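Local coordinates for NTP_transf_2 domain-containing protein (Capnocytophaga granulosa, PDB 6WT9) that makes the second messenger cyclic di-GMP from two GTP molecules as the nucleotidyltransferase of a CBASS anti-phage defence system, at residues Leu47-Val52 / Leu246-Arg251; Thr90-Tyr95 / Leu253-Ala258; Gln233-Arg238 / Lys313-His318. All coordinates share one frame; numbering follows the deposited sequence.

Contact 1: residues Leu47-Val52 / Leu246-Arg251; sequences LAMNGV and LKKMIR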
ATOM      1  N   LEU A  47       8.682  13.332  -7.416  1.00 14.55           N
ATOM      2  CA  LEU A  47       7.809  12.347  -8.044  1.00 14.91           C
ATOM      3  C   LEU A  47       7.624  11.116  -7.166  1.00  9.70           C
ATOM      4  O   LEU A  47       6.538  10.527  -7.153  1.00 14.35           O
ATOM      5  CB  LEU A  47       8.357  11.948  -9.414  1.00 14.84           C
ATOM      6  CG  LEU A  47       7.418  11.083 -10.255  1.00 17.17           C
ATOM      7  CD1 LEU A  47       6.045  11.728 -10.341  1.00 18.22           C
ATOM      8  CD2 LEU A  47       7.992  10.854 -11.645  1.00 17.69           C
ATOM      9  N   ALA A  48       8.659  10.720  -6.421  1.00 11.76           N
ATOM     10  CA  ALA A  48       8.539   9.566  -5.535  1.00 15.40           C
ATOM     11  C   ALA A  48       7.582   9.822  -4.381  1.00 16.77           C
ATOM     12  O   ALA A  48       7.115   8.864  -3.757  1.00 16.83           O
ATOM     13  CB  ALA A  48       9.912   9.167  -4.993  1.00 15.65           C
HETATM   14  N   MSE A  49       7.285  11.083  -4.081  1.00 14.61           N
HETATM   15  CA  MSE A  49       6.339  11.426  -3.029  1.00 14.97           C
HETATM   16  C   MSE A  49       4.969  11.720  -3.618  1.00 16.30           C
HETATM   17  O   MSE A  49       3.961  11.700  -2.913  1.00 15.39           O
HETATM   18  CB  MSE A  49       6.834  12.633  -2.235  1.00 12.68           C
HETATM   19  CG  MSE A  49       8.106  12.381  -1.453  1.00 15.22           C
HETATM   20 SE   MSE A  49       8.712  13.979  -0.510  0.82 18.27          SE
HETATM   21  CE  MSE A  49      10.122  13.150   0.557  1.00 14.74           C
ATOM     22  N   ASN A  50       4.948  11.996  -4.918  1.00 18.68           N
ATOM     23  CA  ASN A  50       3.715  12.385  -5.585  1.00 18.35           C
ATOM     24  C   ASN A  50       2.739  11.215  -5.634  1.00 16.49           C
ATOM     25  O   ASN A  50       3.133  10.060  -5.815  1.00 13.67           O
ATOM     26  CB  ASN A  50       4.018  12.884  -6.997  1.00 19.59           C
ATOM     27  CG  ASN A  50       2.994  13.887  -7.497  1.00 24.41           C
ATOM     28  OD1 ASN A  50       2.114  13.553  -8.289  1.00 29.39           O
ATOM     29  ND2 ASN A  50       3.108  15.126  -7.036  1.00 29.69           N
ATOM     30  N   GLY A  51       1.458  11.519  -5.466  1.00 23.84           N
ATOM     31  CA  GLY A  51       0.447  10.492  -5.599  1.00 34.98           C
ATOM     32  C   GLY A  51       0.240  10.097  -7.050  1.00 34.69           C
ATOM     33  O   GLY A  51       0.348  10.915  -7.963  1.00 36.08           O
ATOM     34  N   VAL A  52      -0.035   8.807  -7.259  1.00 26.87           N
ATOM     35  CA  VAL A  52      -0.425   8.346  -8.584  1.00 19.20           C
ATOM     36  C   VAL A  52      -1.656   9.122  -9.024  1.00 18.72           C
ATOM     37  O   VAL A  52      -2.571   9.377  -8.228  1.00 25.97           O
ATOM     38  CB  VAL A  52      -0.686   6.829  -8.576  1.00 18.32           C
ATOM     39  CG1 VAL A  52      -1.320   6.378  -9.885  1.00 13.82           C
ATOM     40  CG2 VAL A  52       0.605   6.067  -8.325  1.00 19.61           C
ATOM     41  N   LEU A 246       1.963  12.485   5.445  1.00  8.92           N
ATOM     42  CA  LEU A 246       2.185  11.087   5.804  1.00  9.93           C
ATOM     43  C   LEU A 246       2.254  10.200   4.567  1.00 10.13           C
ATOM     44  O   LEU A 246       3.087   9.289   4.491  1.00 12.04           O
ATOM     45  CB  LEU A 246       1.081  10.602   6.745  1.00 11.60           C
ATOM     46  CG  LEU A 246       1.102   9.102   7.056  1.00 12.16           C
ATOM     47  CD1 LEU A 246       2.377   8.720   7.799  1.00 10.55           C
ATOM     48  CD2 LEU A 246      -0.126   8.683   7.843  1.00 11.09           C
ATOM     49  N   LYS A 247       1.391  10.454   3.581  1.00 10.87           N
ATOM     50  CA  LYS A 247       1.393   9.626   2.381  1.00  4.54           C
ATOM     51  C   LYS A 247       2.610   9.901   1.508  1.00  8.72           C
ATOM     52  O   LYS A 247       3.114   8.984   0.851  1.00 13.15           O
ATOM     53  CB  LYS A 247       0.104   9.839   1.590  1.00  7.29           C
ATOM     54  CG  LYS A 247      -1.146   9.384   2.332  1.00 12.75           C
ATOM     55  CD  LYS A 247      -2.399   9.583   1.495  1.00 17.12           C
ATOM     56  CE  LYS A 247      -3.646   9.259   2.298  1.00 17.04           C
ATOM     57  NZ  LYS A 247      -4.874   9.358   1.463  1.00 10.94           N
ATOM     58  N   LYS A 248       3.097  11.146   1.486  1.00  5.68           N
ATOM     59  CA  LYS A 248       4.330  11.438   0.761  1.00  9.67           C
ATOM     60  C   LYS A 248       5.486  10.598   1.291  1.00 11.37           C
ATOM     61  O   LYS A 248       6.254  10.018   0.516  1.00 13.76           O
ATOM     62  CB  LYS A 248       4.665  12.928   0.855  1.00  3.78           C
ATOM     63  CG  LYS A 248       3.943  13.807  -0.151  1.00  6.48           C
ATOM     64  CD  LYS A 248       4.477  15.230  -0.110  1.00 14.47           C
ATOM     65  CE  LYS A 248       3.761  16.121  -1.111  1.00 21.61           C
ATOM     66  NZ  LYS A 248       2.307  16.220  -0.813  1.00 25.47           N
HETATM   67  N   MSE A 249       5.620  10.520   2.611  1.00  7.52           N
HETATM   68  CA  MSE A 249       6.684   9.738   3.225  1.00 10.42           C
HETATM   69  C   MSE A 249       6.537   8.252   2.916  1.00 11.91           C
HETATM   70  O   MSE A 249       7.520   7.575   2.615  1.00 12.64           O
HETATM   71  CB  MSE A 249       6.706   9.960   4.739  1.00 11.64           C
HETATM   72  CG  MSE A 249       7.204  11.332   5.156  1.00 17.92           C
HETATM   73 SE   MSE A 249       7.475  11.484   7.086  0.59 15.88          SE
HETATM   74  CE  MSE A 249       5.635  11.226   7.662  1.00  2.51           C
ATOM     75  N   ILE A 250       5.300   7.753   2.989  1.00 13.84           N
ATOM     76  CA  ILE A 250       5.047   6.339   2.716  1.00 12.24           C
ATOM     77  C   ILE A 250       5.418   6.000   1.277  1.00  9.97           C
ATOM     78  O   ILE A 250       6.188   5.067   1.020  1.00  6.72           O
ATOM     79  CB  ILE A 250       3.579   5.986   3.018  1.00  8.64           C
ATOM     80  CG1 ILE A 250       3.310   6.036   4.523  1.00 11.12           C
ATOM     81  CG2 ILE A 250       3.230   4.616   2.453  1.00  4.99           C
ATOM     82  CD1 ILE A 250       1.866   5.726   4.902  1.00  6.43           C
ATOM     83  N   ARG A 251       4.873   6.755   0.317  1.00 13.50           N
ATOM     84  CA  ARG A 251       5.175   6.508  -1.091  1.00 14.53           C
ATOM     85  C   ARG A 251       6.660   6.677  -1.384  1.00 14.87           C
ATOM     86  O   ARG A 251       7.214   5.960  -2.226  1.00 12.38           O
ATOM     87  CB  ARG A 251       4.348   7.443  -1.978  1.00 11.36           C
ATOM     88  CG  ARG A 251       2.843   7.286  -1.811  1.00 14.18           C
ATOM     89  CD  ARG A 251       2.076   8.091  -2.849  1.00 20.41           C
ATOM     90  NE  ARG A 251       2.140   9.528  -2.601  1.00 18.15           N
ATOM     91  CZ  ARG A 251       1.111  10.267  -2.198  1.00 14.36           C
ATOM     92  NH1 ARG A 251      -0.076   9.708  -1.999  1.00 16.25           N
ATOM     93  NH2 ARG A 251       1.267  11.571  -1.999  1.00  8.31           N
TER
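R251, on helix 245-259, clamps the backbone carbonyl of M49 in the segment 47-52, a side-on arginine grip that joins two parts of the CD-NTase fold distant in sequence. Both NE and NH2 donate to the single atom M49 O: NH2 of R251 lies 2.8 Å from M49 O, nearly in line with the C=O bond, and NE of R251 lies 2.9 Å from the same M49 O, tilted out of the carbonyl plane. The oxygen sits almost exactly in the guanidinium plane, and both N-H...O angles are close to 145°, as expected when one acceptor is shared between two neighbouring donors. The R251 chain leaves CG anti to its carbonyl carbon and bends at chi3 (-72°), which turns the NE/NH2 edge onto M49 while NH1 is left to donate to the carbonyl of N89. Over one face of the guanidinium, G51 CA is centred 3.4 Å above the plane; K247 O lies over the opposite face, nearer the rim. Two bonds on one edge and a neighbour on each face should limit rotation of the group. Beside this grip, the selenomethionine M49 and K248 cross at about a right angle, CB of M49 lying 3.8 Å from CG of K248. M49 then runs extended to L291 and V292 of helix 291-304, whereas the K248 amine leads away from the contact. The aliphatic part of K248 also borders the shared acceptor, with K248 CG 3.5 Å from M49 O.

Contact 2: residues Thr90-Tyr95 / Leu253-Ala258; sequences THIKGY and LKNLKA
The ammonium of K254 is gripped by several oxygens: its NZ donates to the backbone carbonyl T90 O at 2.8 Å, and also bonds a water and the hydroxyl of S85. This buried lysine ties helix 245-259 of the CD-NTase fold to the loop between helix 85-88 and strand 98-104, within the nucleotidyltransferase domain. It approaches T90 O from above the carbonyl plane, with a C=O...N angle of 118°. A bend at chi3 (69°) carries the end of the chain across T90 at about a right angle, with CE of K254 3.5 Å from T90 O. The water accepts from NZ and also lies near T90 OG1, which bonds T88 OG1; at 2.5 Å the distance from T90 OG1 to the water oxygen is unusually short, so this second route from T90 to the amine is doubtful. Two residues on, I92 points toward the helix and slides past N255 in the opposite direction: I92 CG2 lies 3.4 Å from N255 ND2, while CD1 reaches the K254 carbonyl. R16 holds OD1 of the N255 amide, and A48 O probably accepts from its ND2. A second water adds a link across the contact, donating to I92 O at 2.8 Å and accepting from N255 ND2 at 3.2 Å.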
ATOM      1  N   THR A  90      -1.566   5.302  -1.369  1.00 12.14           N
ATOM      2  CA  THR A  90      -0.141   5.155  -1.105  1.00 12.82           C
ATOM      3  C   THR A  90       0.535   4.228  -2.104  1.00 19.55           C
ATOM      4  O   THR A  90       1.717   3.911  -1.942  1.00 16.06           O
ATOM      5  CB  THR A  90       0.094   4.647   0.318  1.00 12.92           C
ATOM      6  OG1 THR A  90      -0.622   3.422   0.513  1.00 11.34           O
ATOM      7  CG2 THR A  90      -0.377   5.676   1.339  1.00 13.69           C
ATOM      8  N   HIS A  91      -0.190   3.778  -3.124  1.00 15.55           N
ATOM      9  CA  HIS A  91       0.416   2.980  -4.176  1.00 10.52           C
ATOM     10  C   HIS A  91       1.345   3.844  -5.019  1.00 10.61           C
ATOM     11  O   HIS A  91       1.151   5.057  -5.154  1.00 10.79           O
ATOM     12  CB  HIS A  91      -0.661   2.330  -5.052  1.00 14.95           C
ATOM     13  CG  HIS A  91      -1.617   3.303  -5.675  1.00 18.81           C
ATOM     14  ND1 HIS A  91      -2.422   4.140  -4.933  1.00 19.25           N
ATOM     15  CD2 HIS A  91      -1.912   3.553  -6.973  1.00 18.30           C
ATOM     16  CE1 HIS A  91      -3.162   4.873  -5.746  1.00 18.45           C
ATOM     17  NE2 HIS A  91      -2.874   4.534  -6.990  1.00 17.06           N
ATOM     18  N   ILE A  92       2.374   3.208  -5.574  1.00 10.48           N
ATOM     19  CA  ILE A  92       3.398   3.908  -6.343  1.00 15.10           C
ATOM     20  C   ILE A  92       3.393   3.532  -7.815  1.00 12.75           C
ATOM     21  O   ILE A  92       4.123   4.162  -8.598  1.00 13.61           O
ATOM     22  CB  ILE A  92       4.805   3.680  -5.751  1.00 13.53           C
ATOM     23  CG1 ILE A  92       5.135   2.187  -5.721  1.00 14.26           C
ATOM     24  CG2 ILE A  92       4.900   4.272  -4.354  1.00 11.65           C
ATOM     25  CD1 ILE A  92       6.520   1.883  -5.203  1.00 16.44           C
ATOM     26  N   LYS A  93       2.614   2.534  -8.222  1.00 10.40           N
ATOM     27  CA  LYS A  93       2.536   2.119  -9.615  1.00 12.00           C
ATOM     28  C   LYS A  93       1.209   2.553 -10.216  1.00 14.47           C
ATOM     29  O   LYS A  93       0.157   2.429  -9.579  1.00 19.72           O
ATOM     30  CB  LYS A  93       2.688   0.603  -9.753  1.00 13.22           C
ATOM     31  CG  LYS A  93       3.925   0.026  -9.088  1.00 25.00           C
ATOM     32  CD  LYS A  93       4.193  -1.388  -9.582  1.00 29.38           C
ATOM     33  CE  LYS A  93       2.928  -2.229  -9.570  1.00 32.50           C
ATOM     34  NZ  LYS A  93       3.136  -3.565 -10.198  1.00 34.38           N
ATOM     35  N   GLY A  94       1.262   3.065 -11.447  1.00 15.72           N
ATOM     36  CA  GLY A  94       0.033   3.406 -12.145  1.00 10.73           C
ATOM     37  C   GLY A  94      -0.847   2.196 -12.387  1.00 16.24           C
ATOM     38  O   GLY A  94      -2.075   2.283 -12.318  1.00 16.34           O
ATOM     39  N   TYR A  95      -0.233   1.051 -12.668  1.00 17.77           N
ATOM     40  CA  TYR A  95      -0.961  -0.205 -12.853  1.00 26.39           C
ATOM     41  C   TYR A  95      -1.129  -0.940 -11.529  1.00 31.49           C
ATOM     42  O   TYR A  95      -0.867  -2.136 -11.413  1.00 35.30           O
ATOM     43  CB  TYR A  95      -0.246  -1.076 -13.878  1.00 23.14           C
ATOM     44  CG  TYR A  95      -0.350  -0.565 -15.297  1.00 19.18           C
ATOM     45  CD1 TYR A  95      -1.415   0.237 -15.688  1.00 20.36           C
ATOM     46  CD2 TYR A  95       0.615  -0.884 -16.242  1.00 21.22           C
ATOM     47  CE1 TYR A  95      -1.515   0.707 -16.984  1.00 24.90           C
ATOM     48  CE2 TYR A  95       0.523  -0.422 -17.542  1.00 22.15           C
ATOM     49  CZ  TYR A  95      -0.543   0.374 -17.907  1.00 26.45           C
ATOM     50  OH  TYR A  95      -0.639   0.839 -19.198  1.00 27.54           O
ATOM     51  N   LEU A 253       9.300   6.059   0.703  1.00 13.90           N
ATOM     52  CA  LEU A 253      10.025   4.875   1.156  1.00 18.02           C
ATOM     53  C   LEU A 253       9.753   3.680   0.252  1.00 16.35           C
ATOM     54  O   LEU A 253      10.668   2.902  -0.051  1.00 17.59           O
ATOM     55  CB  LEU A 253       9.646   4.546   2.600  1.00 17.08           C
ATOM     56  CG  LEU A 253      10.140   5.511   3.677  1.00 16.00           C
ATOM     57  CD1 LEU A 253       9.848   4.951   5.060  1.00 10.25           C
ATOM     58  CD2 LEU A 253      11.625   5.789   3.511  1.00  4.96           C
ATOM     59  N   LYS A 254       8.504   3.513  -0.186  1.00 11.74           N
ATOM     60  CA  LYS A 254       8.178   2.398  -1.069  1.00 15.07           C
ATOM     61  C   LYS A 254       8.899   2.516  -2.405  1.00 14.00           C
ATOM     62  O   LYS A 254       9.288   1.500  -2.993  1.00 20.40           O
ATOM     63  CB  LYS A 254       6.663   2.318  -1.275  1.00 11.19           C
ATOM     64  CG  LYS A 254       5.894   2.000   0.001  1.00 16.00           C
ATOM     65  CD  LYS A 254       4.391   2.195  -0.164  1.00 16.94           C
ATOM     66  CE  LYS A 254       3.775   1.151  -1.079  1.00 18.62           C
ATOM     67  NZ  LYS A 254       2.287   1.276  -1.129  1.00 12.80           N
ATOM     68  N   ASN A 255       9.100   3.741  -2.894  1.00 12.56           N
ATOM     69  CA  ASN A 255       9.839   3.922  -4.139  1.00 13.67           C
ATOM     70  C   ASN A 255      11.331   3.681  -3.938  1.00 15.64           C
ATOM     71  O   ASN A 255      11.999   3.135  -4.823  1.00 16.42           O
ATOM     72  CB  ASN A 255       9.578   5.314  -4.708  1.00  7.06           C
ATOM     73  CG  ASN A 255       8.350   5.354  -5.594  1.00 11.94           C
ATOM     74  OD1 ASN A 255       8.205   4.537  -6.504  1.00 12.71           O
ATOM     75  ND2 ASN A 255       7.453   6.296  -5.329  1.00 11.30           N
ATOM     76  N   LEU A 256      11.874   4.085  -2.785  1.00 15.12           N
ATOM     77  CA  LEU A 256      13.260   3.746  -2.473  1.00 14.78           C
ATOM     78  C   LEU A 256      13.449   2.240  -2.365  1.00 15.23           C
ATOM     79  O   LEU A 256      14.513   1.718  -2.719  1.00 18.76           O
ATOM     80  CB  LEU A 256      13.703   4.422  -1.176  1.00 15.41           C
ATOM     81  CG  LEU A 256      13.829   5.945  -1.172  1.00 16.65           C
ATOM     82  CD1 LEU A 256      14.621   6.386   0.046  1.00 15.36           C
ATOM     83  CD2 LEU A 256      14.479   6.445  -2.450  1.00 21.34           C
ATOM     84  N   LYS A 257      12.430   1.528  -1.880  1.00 17.33           N
ATOM     85  CA  LYS A 257      12.494   0.072  -1.826  1.00 20.07           C
ATOM     86  C   LYS A 257      12.535  -0.529  -3.226  1.00 22.12           C
ATOM     87  O   LYS A 257      13.341  -1.424  -3.507  1.00 18.88           O
ATOM     88  CB  LYS A 257      11.299  -0.466  -1.038  1.00 16.12           C
ATOM     89  CG  LYS A 257      11.093  -1.965  -1.143  1.00 20.39           C
ATOM     90  CD  LYS A 257       9.790  -2.374  -0.475  1.00 24.47           C
ATOM     91  CE  LYS A 257       9.484  -3.844  -0.702  1.00 29.93           C
ATOM     92  NZ  LYS A 257       8.208  -4.242  -0.047  1.00 30.38           N
ATOM     93  N   ALA A 258      11.675  -0.041  -4.123  1.00 21.89           N
ATOM     94  CA  ALA A 258      11.612  -0.596  -5.471  1.00 20.86           C
ATOM     95  C   ALA A 258      12.859  -0.270  -6.283  1.00 22.93           C
ATOM     96  O   ALA A 258      13.216  -1.023  -7.196  1.00 25.81           O
ATOM     97  CB  ALA A 258      10.366  -0.084  -6.194  1.00 20.09           C
TER
HETATM   98  O   HOH W   1       0.855   1.657   1.553  1.00 10.26           O
HETATM   99  O   HOH W   2       5.069   6.561  -7.456  1.00 10.63           O

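Contact 3: residues Gln233-Arg238 / Lys313-His318; sequences QRINKR and KSVDGH
R234 sets CG anti to its carbonyl carbon (chi1 -82°) and stays extended from CG to NE, which lets its tip reach the V315 carbonyl, while V315 holds CG1 anti to its backbone N (chi1 176°), bringing CG1 to CB of R234. NH1 of R234 donates to V315 O at 2.9 Å, with an N-H...O angle of 161°. The bond uses a lone pair in the carbonyl plane, and the oxygen also lies close to the guanidinium plane. Nearer the helix, CG1 of V315 packs 3.6 Å from CB of R234 and 4.0 Å from CG1 of I235, whose side chain crosses it at about a right angle. V315 also touches Y276 of helix 268-276, so the valine touches two helices. The acceptor belongs to a type I beta turn from S314 to G317, closed by G317 N to S314 O, with G317 at positive phi. D316 turns its CB away from 233-238, but its side chain touches L230 and S231 earlier in the helix. Its OD1 ties the turn together, accepting from H318 N at 2.8 Å, nearly along the C-O axis, in an Asx turn, and from S314 OG at 2.8 Å, from above the carboxylate plane. The H318 ring stacks on F227. The contact therefore joins helix 228-241 to the loop before helix 327-347 through a short apolar patch and a charged donor on a neutral carbonyl. R234 NH1 and D316 OD1 are 6.2 Å apart, which implies at most a longer-range electrostatic attraction; OD1 is instead engaged by S314 OG and H318 N.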
ATOM      1  N   GLN A 233      -8.348   3.610   7.585  1.00 17.14           N
ATOM      2  CA  GLN A 233      -8.941   4.814   8.157  1.00 16.01           C
ATOM      3  C   GLN A 233      -7.919   5.608   8.963  1.00 16.58           C
ATOM      4  O   GLN A 233      -7.937   6.845   8.950  1.00 17.43           O
ATOM      5  CB  GLN A 233     -10.150   4.439   9.016  1.00 23.73           C
ATOM      6  CG  GLN A 233     -11.076   5.599   9.341  1.00 35.08           C
ATOM      7  CD  GLN A 233     -10.689   6.322  10.617  1.00 44.71           C
ATOM      8  OE1 GLN A 233     -10.288   5.696  11.598  1.00 49.00           O
ATOM      9  NE2 GLN A 233     -10.807   7.647  10.609  1.00 45.81           N
ATOM     10  N   ARG A 234      -7.010   4.921   9.660  1.00 14.48           N
ATOM     11  CA  ARG A 234      -6.001   5.626  10.445  1.00 13.75           C
ATOM     12  C   ARG A 234      -4.972   6.314   9.553  1.00 16.86           C
ATOM     13  O   ARG A 234      -4.524   7.424   9.863  1.00 13.24           O
ATOM     14  CB  ARG A 234      -5.318   4.663  11.419  1.00  9.61           C
ATOM     15  CG  ARG A 234      -6.117   4.430  12.695  1.00 10.06           C
ATOM     16  CD  ARG A 234      -5.378   3.559  13.702  1.00 14.03           C
ATOM     17  NE  ARG A 234      -6.097   3.504  14.973  1.00 16.08           N
ATOM     18  CZ  ARG A 234      -5.769   2.718  15.994  1.00 14.11           C
ATOM     19  NH1 ARG A 234      -4.727   1.903  15.905  1.00  7.95           N
ATOM     20  NH2 ARG A 234      -6.490   2.746  17.106  1.00 13.14           N
ATOM     21  N   ILE A 235      -4.591   5.679   8.441  1.00 14.86           N
ATOM     22  CA  ILE A 235      -3.629   6.293   7.531  1.00 14.71           C
ATOM     23  C   ILE A 235      -4.235   7.522   6.861  1.00 18.08           C
ATOM     24  O   ILE A 235      -3.599   8.579   6.773  1.00 18.73           O
ATOM     25  CB  ILE A 235      -3.139   5.269   6.492  1.00 15.29           C
ATOM     26  CG1 ILE A 235      -2.317   4.170   7.165  1.00 21.24           C
ATOM     27  CG2 ILE A 235      -2.316   5.955   5.408  1.00 10.33           C
ATOM     28  CD1 ILE A 235      -1.844   3.095   6.209  1.00 17.64           C
ATOM     29  N   ASN A 236      -5.476   7.401   6.379  1.00 16.17           N
ATOM     30  CA  ASN A 236      -6.127   8.528   5.718  1.00 15.96           C
ATOM     31  C   ASN A 236      -6.386   9.679   6.681  1.00 13.42           C
ATOM     32  O   ASN A 236      -6.291  10.847   6.288  1.00 17.51           O
ATOM     33  CB  ASN A 236      -7.441   8.078   5.076  1.00 18.53           C
ATOM     34  CG  ASN A 236      -7.223   7.223   3.845  1.00 15.60           C
ATOM     35  OD1 ASN A 236      -6.187   7.317   3.189  1.00 15.98           O
ATOM     36  ND2 ASN A 236      -8.203   6.385   3.523  1.00 12.52           N
ATOM     37  N   LYS A 237      -6.705   9.374   7.938  1.00 18.75           N
ATOM     38  CA  LYS A 237      -7.015  10.430   8.895  1.00 21.78           C
ATOM     39  C   LYS A 237      -5.763  11.219   9.263  1.00 20.56           C
ATOM     40  O   LYS A 237      -5.768  12.456   9.242  1.00 14.19           O
ATOM     41  CB  LYS A 237      -7.674   9.830  10.137  1.00 27.51           C
ATOM     42  CG  LYS A 237      -8.410  10.833  11.013  1.00 38.05           C
ATOM     43  CD  LYS A 237      -7.589  11.212  12.235  1.00 43.18           C
ATOM     44  CE  LYS A 237      -8.410  12.019  13.229  1.00 45.58           C
ATOM     45  NZ  LYS A 237      -8.944  13.264  12.616  1.00 47.29           N
ATOM     46  N   ARG A 238      -4.673  10.519   9.589  1.00 16.13           N
ATOM     47  CA  ARG A 238      -3.442  11.206   9.960  1.00 18.97           C
ATOM     48  C   ARG A 238      -2.839  11.957   8.781  1.00 24.88           C
ATOM     49  O   ARG A 238      -2.238  13.022   8.967  1.00 19.96           O
ATOM     50  CB  ARG A 238      -2.429  10.211  10.522  1.00 14.70           C
ATOM     51  CG  ARG A 238      -1.223  10.863  11.186  1.00 20.68           C
ATOM     52  CD  ARG A 238      -0.486   9.862  12.053  1.00 31.90           C
ATOM     53  NE  ARG A 238       0.339  10.514  13.065  1.00 43.10           N
ATOM     54  CZ  ARG A 238       0.846   9.893  14.123  1.00 49.04           C
ATOM     55  NH1 ARG A 238       0.608   8.603  14.310  1.00 48.82           N
ATOM     56  NH2 ARG A 238       1.586  10.562  14.999  1.00 51.62           N
ATOM     57  N   LYS A 313       4.600  -0.643  16.681  1.00 23.05           N
ATOM     58  CA  LYS A 313       3.463  -1.489  16.360  1.00 24.99           C
ATOM     59  C   LYS A 313       2.900  -1.118  14.994  1.00 19.99           C
ATOM     60  O   LYS A 313       3.197  -0.061  14.431  1.00 15.22           O
ATOM     61  CB  LYS A 313       2.374  -1.373  17.433  1.00 27.40           C
ATOM     62  CG  LYS A 313       2.780  -1.911  18.790  1.00 38.95           C
ATOM     63  CD  LYS A 313       1.628  -1.826  19.777  1.00 45.81           C
ATOM     64  CE  LYS A 313       1.175  -0.389  19.969  1.00 50.11           C
ATOM     65  NZ  LYS A 313       0.029  -0.295  20.915  1.00 56.59           N
ATOM     66  N   SER A 314       2.069  -2.013  14.464  1.00 19.78           N
ATOM     67  CA  SER A 314       1.379  -1.747  13.215  1.00 15.55           C
ATOM     68  C   SER A 314       0.419  -0.570  13.381  1.00 13.83           C
ATOM     69  O   SER A 314       0.168  -0.083  14.488  1.00 14.33           O
ATOM     70  CB  SER A 314       0.622  -2.988  12.750  1.00 20.35           C
ATOM     71  OG  SER A 314      -0.310  -3.413  13.728  1.00 22.78           O
ATOM     72  N   VAL A 315      -0.124  -0.114  12.250  1.00 11.38           N
ATOM     73  CA  VAL A 315      -1.040   1.025  12.268  1.00 13.99           C
ATOM     74  C   VAL A 315      -2.265   0.716  13.120  1.00 16.31           C
ATOM     75  O   VAL A 315      -2.737   1.566  13.885  1.00 22.12           O
ATOM     76  CB  VAL A 315      -1.428   1.421  10.830  1.00 12.13           C
ATOM     77  CG1 VAL A 315      -2.462   2.531  10.843  1.00  7.22           C
ATOM     78  CG2 VAL A 315      -0.195   1.855  10.053  1.00  9.43           C
ATOM     79  N   ASP A 316      -2.790  -0.507  13.016  1.00 17.80           N
ATOM     80  CA  ASP A 316      -3.937  -0.901  13.824  1.00 17.01           C
ATOM     81  C   ASP A 316      -3.573  -1.188  15.274  1.00 20.91           C
ATOM     82  O   ASP A 316      -4.477  -1.334  16.105  1.00 21.67           O
ATOM     83  CB  ASP A 316      -4.623  -2.129  13.216  1.00 21.72           C
ATOM     84  CG  ASP A 316      -3.671  -3.295  13.003  1.00 23.98           C
ATOM     85  OD1 ASP A 316      -3.081  -3.777  13.990  1.00 27.39           O
ATOM     86  OD2 ASP A 316      -3.527  -3.739  11.847  1.00 31.26           O
ATOM     87  N   GLY A 317      -2.284  -1.280  15.596  1.00 21.19           N
ATOM     88  CA  GLY A 317      -1.850  -1.490  16.960  1.00 25.18           C
ATOM     89  C   GLY A 317      -2.022  -2.892  17.496  1.00 28.17           C
ATOM     90  O   GLY A 317      -1.878  -3.094  18.707  1.00 26.30           O
ATOM     91  N   HIS A 318      -2.320  -3.872  16.642  1.00 29.36           N
ATOM     92  CA  HIS A 318      -2.526  -5.241  17.094  1.00 32.77           C
ATOM     93  C   HIS A 318      -1.326  -6.148  16.858  1.00 34.57           C
ATOM     94  O   HIS A 318      -1.363  -7.312  17.272  1.00 34.42           O
ATOM     95  CB  HIS A 318      -3.759  -5.852  16.414  1.00 29.15           C
ATOM     96  CG  HIS A 318      -5.057  -5.268  16.877  1.00 29.32           C
ATOM     97  ND1 HIS A 318      -5.701  -4.255  16.200  1.00 27.47           N
ATOM     98  CD2 HIS A 318      -5.832  -5.554  17.951  1.00 28.29           C
ATOM     99  CE1 HIS A 318      -6.817  -3.943  16.835  1.00 23.80           C
ATOM    100  NE2 HIS A 318      -6.919  -4.715  17.902  1.00 27.96           N
TER

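Contacts 1 and 2 use successive parts of helix 245-259, their centres 8 Å apart, and they touch: N255 ND2 of contact 2 lies 3.0 Å from A48 O of contact 1, a probable hydrogen bond, and R251 CG packs 3.6 Å from T90 O. The helix thus meets both 47-52 and 90-95, which also touch through V52 CG2 and H91 O (3.4 Å). Contact 3 is on the preceding helix, 228-241, its centre about 17 Å from that of contact 1 and 19 Å from that of contact 2. It touches contact 1, where K247 NZ is 3.0 Å from N236 OD1 and L246 packs on I235 and R238. Contacts 2 and 3 do not meet, their nearest atoms about 5 Å apart.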